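Local coordinates for 2-hydroxyhepta-2,4-diene-1, 7-dioateisomerase (PDB 3R6O), which probably acts as a magnesium-dependent isomerase of the fumarylacetoacetate hydrolase (FAH) family, handling 2-hydroxyhepta-2,4-diene-1,7-dioate, at residues Thr151-Ala162 / Tyr184-Val195; Asn245-Ser253 / Pro285-Arg296. All blocks are in the same frame, centred on the assembly; numbering follows the deposited sequence.

Contact 1. Residues Thr151-Ala162 / Tyr184-Val195. With MG (magnesium ion), chain B.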
# COMPACT_ATOMS: atom_id res chain seq x y z
N THR A 151 2.77 21.41 -5.50
CA THR A 151 4.13 21.01 -5.88
C THR A 151 4.31 20.42 -7.32
O THR A 151 5.38 19.88 -7.63
CB THR A 151 4.68 20.01 -4.86
OG1 THR A 151 3.79 18.89 -4.77
CG2 THR A 151 4.78 20.64 -3.48
N SER A 152 3.29 20.49 -8.18
CA SER A 152 3.39 19.88 -9.50
C SER A 152 2.87 20.78 -10.59
O SER A 152 1.78 21.35 -10.49
CB SER A 152 2.67 18.53 -9.58
OG SER A 152 2.77 18.01 -10.90
N HIS A 153 3.66 20.87 -11.65
CA HIS A 153 3.31 21.58 -12.87
C HIS A 153 3.34 20.60 -14.06
O HIS A 153 3.44 21.01 -15.21
CB HIS A 153 4.35 22.69 -13.09
CG HIS A 153 4.25 23.82 -12.12
ND1 HIS A 153 4.66 23.72 -10.80
CD2 HIS A 153 3.86 25.11 -12.29
CE1 HIS A 153 4.48 24.88 -10.19
NE2 HIS A 153 4.01 25.74 -11.07
N ALA A 154 3.21 19.31 -13.78
CA ALA A 154 3.26 18.30 -14.85
C ALA A 154 2.42 17.11 -14.46
O ALA A 154 2.93 16.02 -14.32
CB ALA A 154 4.70 17.88 -15.12
N LEU A 155 1.11 17.35 -14.30
CA LEU A 155 0.17 16.31 -13.91
C LEU A 155 -0.36 15.57 -15.12
O LEU A 155 -0.98 16.17 -16.03
CB LEU A 155 -1.01 16.91 -13.12
CG LEU A 155 -1.89 15.88 -12.40
CD1 LEU A 155 -1.10 15.21 -11.30
CD2 LEU A 155 -3.16 16.56 -11.85
N ASP A 156 -0.11 14.25 -15.14
CA ASP A 156 -0.52 13.42 -16.26
C ASP A 156 -1.68 12.48 -15.91
O ASP A 156 -1.89 12.10 -14.76
CB ASP A 156 0.68 12.62 -16.78
CG ASP A 156 0.70 12.52 -18.28
OD1 ASP A 156 -0.31 12.86 -18.92
OD2 ASP A 156 1.76 12.10 -18.83
N TYR A 157 -2.39 12.07 -16.96
CA TYR A 157 -3.49 11.11 -16.96
C TYR A 157 -3.05 9.79 -17.60
O TYR A 157 -2.18 9.76 -18.49
CB TYR A 157 -4.70 11.70 -17.74
CG TYR A 157 -4.27 12.16 -19.12
CD1 TYR A 157 -4.28 11.27 -20.20
CD2 TYR A 157 -3.75 13.44 -19.33
CE1 TYR A 157 -3.81 11.67 -21.48
CE2 TYR A 157 -3.29 13.86 -20.60
CZ TYR A 157 -3.31 12.96 -21.67
OH TYR A 157 -2.87 13.36 -22.94
N GLU A 158 -3.64 8.69 -17.13
CA GLU A 158 -3.35 7.36 -17.64
C GLU A 158 -4.57 6.48 -17.44
O GLU A 158 -4.73 5.94 -16.35
CB GLU A 158 -2.22 6.75 -16.87
CG GLU A 158 -0.95 7.54 -16.85
CD GLU A 158 0.18 6.80 -16.16
OE1 GLU A 158 0.01 6.34 -15.05
OE2 GLU A 158 1.27 6.66 -16.75
N ILE A 159 -5.41 6.35 -18.46
CA ILE A 159 -6.57 5.46 -18.39
C ILE A 159 -6.13 4.00 -18.36
O ILE A 159 -5.29 3.58 -19.12
CB ILE A 159 -7.58 5.72 -19.54
CG1 ILE A 159 -8.91 5.01 -19.25
CG2 ILE A 159 -7.00 5.33 -20.97
CD1 ILE A 159 -10.01 5.34 -20.34
N GLU A 160 -6.68 3.25 -17.41
CA GLU A 160 -6.32 1.84 -17.27
C GLU A 160 -7.54 1.03 -16.88
O GLU A 160 -8.48 1.55 -16.27
CB GLU A 160 -5.22 1.70 -16.20
CG GLU A 160 -4.10 2.72 -16.36
CD GLU A 160 -2.79 2.38 -15.73
OE1 GLU A 160 -2.56 1.25 -15.23
OE2 GLU A 160 -1.95 3.28 -15.73
N ILE A 161 -7.49 -0.25 -17.20
CA ILE A 161 -8.45 -1.18 -16.69
C ILE A 161 -7.83 -1.84 -15.41
O ILE A 161 -6.69 -2.35 -15.42
CB ILE A 161 -8.83 -2.25 -17.77
CG1 ILE A 161 -9.32 -1.61 -19.09
CG2 ILE A 161 -9.92 -3.19 -17.21
CD1 ILE A 161 -10.43 -0.54 -18.95
N ALA A 162 -8.59 -1.79 -14.33
CA ALA A 162 -8.22 -2.43 -13.06
C ALA A 162 -8.94 -3.73 -12.88
O ALA A 162 -10.13 -3.85 -13.21
CB ALA A 162 -8.55 -1.50 -11.85
N TYR A 184 -13.89 -6.14 -12.52
CA TYR A 184 -13.12 -5.14 -13.25
C TYR A 184 -13.68 -3.74 -13.01
O TYR A 184 -14.89 -3.57 -12.82
CB TYR A 184 -13.18 -5.39 -14.75
CG TYR A 184 -12.91 -6.77 -15.29
CD1 TYR A 184 -11.68 -7.09 -15.84
CD2 TYR A 184 -13.92 -7.70 -15.36
CE1 TYR A 184 -11.44 -8.34 -16.39
CE2 TYR A 184 -13.71 -8.95 -15.92
CZ TYR A 184 -12.46 -9.27 -16.44
OH TYR A 184 -12.27 -10.51 -17.01
N MET A 185 -12.82 -2.73 -13.05
CA MET A 185 -13.24 -1.32 -12.90
C MET A 185 -12.41 -0.46 -13.84
O MET A 185 -11.23 -0.76 -14.09
CB MET A 185 -12.91 -0.76 -11.52
CG MET A 185 -13.38 -1.52 -10.38
SD MET A 185 -13.23 -0.42 -8.98
CE MET A 185 -11.51 -0.54 -8.55
N LEU A 186 -13.01 0.63 -14.30
CA LEU A 186 -12.26 1.65 -15.01
C LEU A 186 -11.42 2.38 -13.96
O LEU A 186 -11.83 2.50 -12.80
CB LEU A 186 -13.22 2.61 -15.72
CG LEU A 186 -12.74 3.47 -16.89
CD1 LEU A 186 -12.02 2.60 -17.91
CD2 LEU A 186 -13.95 4.25 -17.54
N ALA A 187 -10.22 2.82 -14.33
CA ALA A 187 -9.38 3.52 -13.40
C ALA A 187 -8.49 4.55 -14.11
O ALA A 187 -8.39 4.53 -15.34
CB ALA A 187 -8.52 2.54 -12.56
N ASN A 188 -7.87 5.43 -13.33
CA ASN A 188 -6.77 6.31 -13.87
C ASN A 188 -5.53 6.30 -12.97
O ASN A 188 -5.64 6.51 -11.77
CB ASN A 188 -7.28 7.73 -14.05
CG ASN A 188 -6.50 8.51 -15.13
OD1 ASN A 188 -5.33 8.80 -14.96
ND2 ASN A 188 -7.14 8.76 -16.27
N ASP A 189 -4.34 6.03 -13.52
CA ASP A 189 -3.12 6.16 -12.72
C ASP A 189 -2.59 7.59 -12.91
O ASP A 189 -1.68 7.81 -13.70
CB ASP A 189 -2.08 5.11 -13.14
CG ASP A 189 -0.85 5.15 -12.30
OD1 ASP A 189 -0.82 5.94 -11.33
OD2 ASP A 189 0.12 4.43 -12.58
N ILE A 190 -3.20 8.56 -12.23
CA ILE A 190 -2.76 9.96 -12.26
C ILE A 190 -1.38 10.04 -11.63
O ILE A 190 -1.16 9.51 -10.53
CB ILE A 190 -3.67 10.90 -11.41
CG1 ILE A 190 -5.15 10.85 -11.86
CG2 ILE A 190 -3.08 12.39 -11.38
CD1 ILE A 190 -5.49 11.44 -13.22
N THR A 191 -0.51 10.79 -12.29
CA THR A 191 0.92 10.83 -11.96
C THR A 191 1.45 12.27 -12.15
O THR A 191 1.18 12.89 -13.17
CB THR A 191 1.71 9.87 -12.85
OG1 THR A 191 1.20 8.55 -12.69
CG2 THR A 191 3.21 9.88 -12.47
N ALA A 192 2.14 12.78 -11.15
CA ALA A 192 2.76 14.08 -11.18
C ALA A 192 4.19 13.79 -11.61
O ALA A 192 5.01 13.36 -10.80
CB ALA A 192 2.73 14.72 -9.79
N ARG A 193 4.49 14.00 -12.89
CA ARG A 193 5.71 13.44 -13.48
C ARG A 193 6.96 14.17 -13.00
O ARG A 193 8.06 13.58 -12.96
CB ARG A 193 5.64 13.45 -15.01
CG ARG A 193 4.56 12.56 -15.49
CD ARG A 193 4.94 11.73 -16.68
NE ARG A 193 3.75 11.09 -17.23
CZ ARG A 193 3.26 9.89 -16.87
NH1 ARG A 193 3.87 9.14 -15.96
NH2 ARG A 193 2.16 9.43 -17.48
N ASP A 194 6.80 15.45 -12.67
CA ASP A 194 7.90 16.28 -12.16
C ASP A 194 8.23 15.92 -10.72
O ASP A 194 9.39 15.93 -10.33
CB ASP A 194 7.61 17.77 -12.31
CG ASP A 194 6.25 18.23 -11.74
OD1 ASP A 194 5.31 17.46 -11.48
OD2 ASP A 194 6.11 19.47 -11.66
N VAL A 195 7.22 15.55 -9.93
CA VAL A 195 7.46 15.02 -8.60
C VAL A 195 8.10 13.63 -8.64
O VAL A 195 8.93 13.28 -7.81
CB VAL A 195 6.12 14.94 -7.84
CG1 VAL A 195 6.33 14.20 -6.55
CG2 VAL A 195 5.55 16.39 -7.61
MG MG B . 0.23 3.17 -14.88
O HOH W 1 4.18 6.22 -14.96
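The guanidinium of Arg-193 meets Asp-156 and Glu-158 at its edge, both acceptors lying in its plane. NE, 2.7 Å from Asp-156 OD2, uses that oxygen's anti lone pair, while NH2 reaches the same oxygen from above the carboxylate, whose plane stands 80° from the guanidinium. NH2 also bonds Glu-158 OE2 at 3.0 Å, nearly straight at 173°, so arginine's fan of N-H groups ties two acids together. Phe-290 packs against Arg-193, and the Tyr-157 ring carries Asp-156 OD1 over one face; that oxygen also accepts from Gly-289 N.

At Tyr-157 and Glu-158, facing Ile-190 and Asp-189, the regular strand pairing is interrupted, and Asn-188 OD1 takes the Glu-158 N-H at 2.8 Å. Where segment 184-195 enters its helix, Asp-194 receives Ser-152 OG on OD1 (2.7 Å) and His-153 N on OD2, both on the syn side. On the sheet face away from Asp-156 and Glu-160, Ile-161 CD1 packs 3.7 Å from Leu-186 CD1.

Magnesium is bound by Glu-160 OE2 at 2.3 Å and by Asp-189 OD2 at 2.6 Å. Glu-160 OE1 accepts from Gly-283 N, and Lys-134 and Lys-214 pair with the Asp-189 oxygens. An extended glutamate on one strand and an aspartate at the break in its antiparallel neighbour reach the same metal, consistent with the FAH-family fold.

Contact 2. Residues Asn245-Ser253 / Pro285-Arg296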
# COMPACT_ATOMS: atom_id res chain seq x y z
N ASN A 245 -11.96 17.53 -22.33
CA ASN A 245 -12.86 18.48 -22.94
C ASN A 245 -13.38 18.00 -24.30
O ASN A 245 -13.50 18.78 -25.22
CB ASN A 245 -12.16 19.85 -23.05
CG ASN A 245 -11.48 20.25 -21.76
OD1 ASN A 245 -12.00 19.98 -20.65
ND2 ASN A 245 -10.30 20.85 -21.88
N GLY A 246 -13.70 16.71 -24.41
CA GLY A 246 -14.30 16.17 -25.61
C GLY A 246 -13.27 15.69 -26.63
O GLY A 246 -13.61 14.93 -27.54
N GLU A 247 -12.03 16.14 -26.50
CA GLU A 247 -10.97 15.72 -27.43
C GLU A 247 -10.35 14.37 -27.06
O GLU A 247 -9.92 14.15 -25.90
CB GLU A 247 -9.88 16.76 -27.46
CG GLU A 247 -8.77 16.45 -28.42
CD GLU A 247 -7.70 17.50 -28.35
OE1 GLU A 247 -7.78 18.40 -27.46
OE2 GLU A 247 -6.76 17.41 -29.19
N LEU A 248 -10.22 13.49 -28.06
CA LEU A 248 -9.59 12.19 -27.82
C LEU A 248 -8.11 12.33 -27.45
O LEU A 248 -7.36 12.98 -28.19
CB LEU A 248 -9.76 11.28 -29.03
CG LEU A 248 -9.40 9.81 -28.85
CD1 LEU A 248 -10.30 9.14 -27.82
CD2 LEU A 248 -9.46 9.08 -30.20
N ARG A 249 -7.70 11.76 -26.31
CA ARG A 249 -6.30 11.65 -25.95
C ARG A 249 -5.80 10.20 -26.06
O ARG A 249 -4.72 9.93 -26.61
CB ARG A 249 -6.03 12.16 -24.52
CG ARG A 249 -6.39 13.65 -24.27
CD ARG A 249 -5.69 14.61 -25.21
NE ARG A 249 -5.88 15.99 -24.78
CZ ARG A 249 -5.23 16.61 -23.79
NH1 ARG A 249 -4.30 15.99 -23.08
NH2 ARG A 249 -5.52 17.85 -23.52
N GLN A 250 -6.53 9.27 -25.46
CA GLN A 250 -6.08 7.88 -25.43
C GLN A 250 -7.15 6.96 -25.91
O GLN A 250 -8.31 7.15 -25.61
CB GLN A 250 -5.71 7.45 -24.00
CG GLN A 250 -4.69 8.30 -23.30
CD GLN A 250 -4.25 7.67 -21.97
OE1 GLN A 250 -4.87 7.91 -20.92
NE2 GLN A 250 -3.22 6.83 -22.02
N SER A 251 -6.74 5.89 -26.59
CA SER A 251 -7.67 4.87 -27.08
C SER A 251 -6.96 3.53 -26.99
O SER A 251 -5.85 3.37 -27.56
CB SER A 251 -8.12 5.16 -28.51
OG SER A 251 -9.01 4.14 -28.95
N GLY A 252 -7.53 2.59 -26.22
CA GLY A 252 -6.93 1.29 -26.08
C GLY A 252 -7.91 0.14 -26.13
O GLY A 252 -9.13 0.33 -26.00
N SER A 253 -7.34 -1.03 -26.38
CA SER A 253 -7.99 -2.32 -26.28
C SER A 253 -7.08 -3.24 -25.44
O SER A 253 -5.86 -3.27 -25.62
CB SER A 253 -8.13 -2.92 -27.68
OG SER A 253 -8.57 -4.28 -27.65
N PRO A 285 -2.37 2.82 -22.39
CA PRO A 285 -1.76 2.93 -23.73
C PRO A 285 -1.06 4.29 -23.94
O PRO A 285 -0.91 5.03 -22.99
CB PRO A 285 -2.96 2.79 -24.66
CG PRO A 285 -4.09 3.30 -23.87
CD PRO A 285 -3.84 2.90 -22.46
N GLY A 286 -0.66 4.60 -25.17
CA GLY A 286 -0.09 5.93 -25.48
C GLY A 286 -1.05 7.12 -25.44
O GLY A 286 -2.23 6.96 -25.14
N GLY A 287 -0.57 8.31 -25.79
CA GLY A 287 -1.38 9.53 -25.79
C GLY A 287 -1.37 10.35 -24.48
O GLY A 287 -2.13 11.29 -24.33
N CYS A 288 -0.50 9.99 -23.55
CA CYS A 288 -0.33 10.74 -22.28
C CYS A 288 0.34 12.08 -22.54
O CYS A 288 1.02 12.26 -23.56
CB CYS A 288 0.54 9.93 -21.31
SG CYS A 288 -0.07 8.27 -20.84
N GLY A 289 0.18 13.01 -21.60
CA GLY A 289 0.71 14.35 -21.67
C GLY A 289 2.20 14.48 -21.97
O GLY A 289 2.60 15.35 -22.72
N PHE A 290 3.01 13.61 -21.40
CA PHE A 290 4.45 13.70 -21.50
C PHE A 290 4.95 13.34 -22.90
O PHE A 290 6.10 13.58 -23.21
CB PHE A 290 5.14 12.82 -20.42
CG PHE A 290 5.18 11.36 -20.76
CD1 PHE A 290 6.30 10.80 -21.40
CD2 PHE A 290 4.12 10.55 -20.46
CE1 PHE A 290 6.34 9.46 -21.71
CE2 PHE A 290 4.14 9.22 -20.78
CZ PHE A 290 5.26 8.66 -21.40
N GLN A 291 4.08 12.79 -23.74
CA GLN A 291 4.49 12.23 -25.01
C GLN A 291 4.39 13.24 -26.15
O GLN A 291 4.50 12.85 -27.32
CB GLN A 291 3.68 10.96 -25.30
CG GLN A 291 4.04 9.86 -24.29
CD GLN A 291 3.20 8.61 -24.45
OE1 GLN A 291 2.03 8.60 -24.09
NE2 GLN A 291 3.80 7.53 -24.98
N PHE A 292 4.22 14.53 -25.81
CA PHE A 292 4.12 15.59 -26.81
C PHE A 292 4.98 16.79 -26.49
O PHE A 292 5.32 17.02 -25.33
CB PHE A 292 2.66 16.05 -26.94
CG PHE A 292 1.72 14.94 -27.26
CD1 PHE A 292 1.52 14.54 -28.57
CD2 PHE A 292 1.10 14.23 -26.24
CE1 PHE A 292 0.66 13.50 -28.88
CE2 PHE A 292 0.24 13.19 -26.54
CZ PHE A 292 0.02 12.83 -27.89
N ASP A 293 5.33 17.51 -27.55
CA ASP A 293 5.92 18.83 -27.47
C ASP A 293 5.02 19.87 -28.18
O ASP A 293 4.80 19.75 -29.39
CB ASP A 293 7.27 18.81 -28.18
CG ASP A 293 7.93 20.16 -28.17
OD1 ASP A 293 7.82 20.84 -27.15
OD2 ASP A 293 8.55 20.53 -29.16
N PRO A 294 4.50 20.87 -27.44
CA PRO A 294 4.60 20.95 -25.98
C PRO A 294 3.78 19.84 -25.34
O PRO A 294 2.96 19.25 -26.01
CB PRO A 294 4.00 22.33 -25.65
CG PRO A 294 3.87 23.03 -26.95
CD PRO A 294 3.78 22.01 -28.01
N PRO A 295 4.04 19.54 -24.05
CA PRO A 295 3.29 18.54 -23.30
C PRO A 295 1.81 18.88 -23.18
O PRO A 295 1.42 20.04 -23.38
CB PRO A 295 3.98 18.54 -21.92
CG PRO A 295 5.30 19.21 -22.14
CD PRO A 295 5.11 20.18 -23.26
N ARG A 296 0.99 17.87 -22.92
CA ARG A 296 -0.47 18.05 -22.86
C ARG A 296 -0.97 17.62 -21.48
O ARG A 296 -1.99 16.92 -21.37
CB ARG A 296 -1.17 17.24 -23.95
CG ARG A 296 -0.63 17.43 -25.37
CD ARG A 296 -1.68 17.01 -26.38
NE ARG A 296 -2.79 17.97 -26.30
CZ ARG A 296 -3.93 17.86 -26.97
NH1 ARG A 296 -4.15 16.81 -27.80
NH2 ARG A 296 -4.86 18.79 -26.80
O HOH W 2 -3.81 5.66 -27.13
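A classic beta bulge at Arg-249 and Gln-250, both facing Leu-242, interrupts strand 247-253 at the border of its five-stranded sheet, and the long loop 285-296 of the FAH-type domain packs against it. The two bulge residues reach the loop separately: Gln-250 at its start and Arg-249 at its end.

Gln-250 has an extended chain beyond CG, which carries its amide to the glycine-rich start of the loop. NE2 donates to Gly-286 O at 3.3 Å; the acceptor lies in the amide plane, although the donor stands above the plane of that carbonyl. NE2 also bonds Thr-284 OG1, while OE1 accepts from Ile-159 N, so the buried amide uses both its donor and its acceptor ends. A water bridges the same Gly-286 O to Ser-251 N. Gly-287 suits its place because its positive phi (91°) and the nearness of Arg-249 O leave no room for a side chain; its CA approaches that oxygen to 3.5 Å in a CA-H...O contact. Pro-285 rests its ring against Gly-252, where the lack of a side chain lets the two approach.

Farther along, Arg-296 reaches back to the strand. Its NH1 and NH2 grip Glu-247 end-on, one nitrogen to each oxygen, in a salt bridge whose carboxylate is turned 55° from the guanidinium. Arg-249, bent at chi2, lays its own guanidinium flat on that of Arg-296, centres 3.6 Å apart and planes 23° apart. The charge of Glu-247 probably eases the closeness of two cations. Arg-249 NH1, which also bonds Tyr-157 OH, completes the join by donating to Arg-296 O at 3.0 Å, in the carbonyl plane and on a lone pair.

Contact 1 is buried in the core, a pairing of two neighbouring strands of the nine-stranded mixed sheet; contact 2 is only partly buried and joins the edge strand of the five-stranded sheet to a long loop. Their chemistry follows: antiparallel backbone bonds with a break, an acid-arginine network and a magnesium site in the first, side-chain reach to loop carbonyls and an arginine pair at the partly open end of the second. The two adjoin, with centres about 12 Å apart. Tyr-157 OH lies 2.6 Å from Gly-287 O, probably hydrogen-bonded, and Cys-288 packs beside Glu-158, so loop 285-296 borders both the beta bulge at Arg-249 and Gln-250 and the metal-site strand.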